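Local coordinates for protein beta-agarase (Persicobacter, PDB 6AII) that probably hydrolyses the beta-1,4 linkages of agarose to release neoagarobiose, as a glycoside hydrolase family 16 beta-agarase, at residues E121-I126 against V315-V320. Sequence-based numbering, arbitrary orientation.
Sequences EARVKI and VDWIRV. With CA (calcium ion), chain B.
Glu121 and Arg319 form a hydrogen-bonded pair between antiparallel strands, and their side chains run alongside one another to a buried salt bridge. Glu121 OE1 takes both Arg319 NE and Arg319 NH2, each at 2.8 Å, with carboxylate and guanidinium only 4° from coplanar; Arg319 also donates to the carbonyls of Ile9 and Pro10, which should restrain its rotation. The same OE1 sits in plane at the edge of the Trp317 ring, 3.6 Å from Trp317 CH2. Trp317 CG lies between its backbone N and carbonyl carbon (chi1 49°), which brings the indole back over the neighbouring strand, where Arg123 CB rests on one face, 3.6 Å from the centroid of the five-membered ring, in a CH-pi contact. On the opposite face the two strands touch each other more lightly: Ala122 CB meets Ile318 CG1 at 4.3 Å, and Ile318 packs on Leu282 and Ile284 of strand 280-287 in the facing sheet. Toward the partly exposed end, Arg123 extends past the indole, and its NH2 reaches Asp316 OD2 at 2.7 Å from above the carboxylate plane. Asp316 OD1 and its carbonyl O bind calcium with Asp5, Asp30, Asn32, Gly74 and a water, so the two carboxylate oxygens divide their work. Asp316 and Trp317 together oppose Arg123, a classic beta bulge that joins the calcium site to the beta-sandwich (jelly-roll) fold of family 16 glycoside hydrolases.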
# COMPACT_ATOMS: atom_id res chain seq x y z
N GLU A 121 1.90 10.25 -1.62
CA GLU A 121 2.67 9.51 -2.65
C GLU A 121 3.93 8.96 -2.02
O GLU A 121 4.60 9.62 -1.22
CB GLU A 121 3.01 10.44 -3.80
CG GLU A 121 3.59 9.78 -5.04
CD GLU A 121 3.84 10.83 -6.12
OE1 GLU A 121 4.46 11.89 -5.77
OE2 GLU A 121 3.53 10.55 -7.31
N ALA A 122 4.30 7.72 -2.45
CA ALA A 122 5.53 7.15 -2.01
C ALA A 122 6.34 6.72 -3.23
O ALA A 122 5.76 6.27 -4.25
CB ALA A 122 5.24 5.96 -1.12
N ARG A 123 7.67 6.74 -3.11
CA ARG A 123 8.57 6.21 -4.08
C ARG A 123 9.18 4.97 -3.47
O ARG A 123 9.92 5.08 -2.47
CB ARG A 123 9.65 7.22 -4.48
CG ARG A 123 10.54 6.78 -5.62
CD ARG A 123 11.40 7.86 -6.23
NE ARG A 123 12.05 7.38 -7.45
CZ ARG A 123 13.34 7.07 -7.58
NH1 ARG A 123 13.81 6.72 -8.79
NH2 ARG A 123 14.18 7.09 -6.55
N VAL A 124 8.83 3.84 -4.07
CA VAL A 124 9.16 2.57 -3.46
C VAL A 124 9.93 1.73 -4.47
O VAL A 124 9.67 1.82 -5.66
CB VAL A 124 7.90 1.84 -2.99
CG1 VAL A 124 7.19 2.62 -1.89
CG2 VAL A 124 6.97 1.51 -4.12
N LYS A 125 10.75 0.83 -3.94
CA LYS A 125 11.29 -0.24 -4.76
C LYS A 125 10.73 -1.56 -4.20
O LYS A 125 11.14 -2.01 -3.13
CB LYS A 125 12.81 -0.26 -4.71
CG LYS A 125 13.50 -0.83 -5.93
CD LYS A 125 13.35 -2.26 -6.09
CE LYS A 125 13.98 -3.08 -5.00
NZ LYS A 125 13.71 -4.52 -5.32
N ILE A 126 9.73 -2.03 -4.89
CA ILE A 126 9.05 -3.30 -4.52
C ILE A 126 10.09 -4.43 -4.49
O ILE A 126 10.95 -4.51 -5.35
CB ILE A 126 7.89 -3.51 -5.48
CG1 ILE A 126 6.76 -2.54 -5.07
CG2 ILE A 126 7.41 -4.98 -5.43
CD1 ILE A 126 5.68 -2.31 -6.04
N VAL A 315 11.85 2.20 0.64
CA VAL A 315 11.05 3.39 0.47
C VAL A 315 12.04 4.57 0.38
O VAL A 315 12.63 4.95 1.40
CB VAL A 315 10.02 3.60 1.59
CG1 VAL A 315 9.14 4.82 1.31
CG2 VAL A 315 9.16 2.35 1.83
N ASP A 316 12.17 5.12 -0.83
CA ASP A 316 13.09 6.28 -1.01
C ASP A 316 12.52 7.51 -0.35
O ASP A 316 13.25 8.34 0.21
CB ASP A 316 13.29 6.49 -2.51
CG ASP A 316 14.31 7.57 -2.85
OD1 ASP A 316 15.19 7.86 -2.00
OD2 ASP A 316 14.21 8.08 -4.00
N TRP A 317 11.22 7.71 -0.47
CA TRP A 317 10.59 8.86 0.15
C TRP A 317 9.07 8.66 0.23
O TRP A 317 8.47 7.86 -0.53
CB TRP A 317 10.91 10.20 -0.58
CG TRP A 317 10.76 10.30 -2.07
CD1 TRP A 317 11.81 10.33 -2.92
CD2 TRP A 317 9.59 10.48 -2.87
NE1 TRP A 317 11.40 10.59 -4.20
CE2 TRP A 317 10.04 10.69 -4.20
CE3 TRP A 317 8.21 10.53 -2.59
CZ2 TRP A 317 9.17 10.90 -5.24
CZ3 TRP A 317 7.33 10.69 -3.64
CH2 TRP A 317 7.81 10.90 -4.95
N ILE A 318 8.45 9.39 1.14
CA ILE A 318 7.04 9.55 1.27
C ILE A 318 6.80 11.06 1.25
O ILE A 318 7.48 11.76 2.02
CB ILE A 318 6.47 8.95 2.57
CG1 ILE A 318 6.75 7.46 2.66
CG2 ILE A 318 5.02 9.30 2.75
CD1 ILE A 318 6.58 6.90 4.05
N ARG A 319 5.81 11.52 0.48
CA ARG A 319 5.49 12.99 0.52
C ARG A 319 3.98 13.14 0.52
O ARG A 319 3.23 12.40 -0.12
CB ARG A 319 6.15 13.75 -0.62
CG ARG A 319 5.63 13.40 -2.02
CD ARG A 319 6.46 14.08 -3.08
NE ARG A 319 5.89 13.92 -4.40
CZ ARG A 319 6.08 14.67 -5.46
NH1 ARG A 319 6.78 15.82 -5.34
NH2 ARG A 319 5.65 14.25 -6.65
N VAL A 320 3.54 14.13 1.31
CA VAL A 320 2.15 14.45 1.50
C VAL A 320 1.94 15.95 1.28
O VAL A 320 2.75 16.72 1.82
CB VAL A 320 1.66 14.03 2.89
CG1 VAL A 320 0.26 14.48 3.12
CG2 VAL A 320 1.75 12.49 3.03
CA CA B . 15.82 8.95 -0.04
O HOH W 1 17.87 8.91 -1.49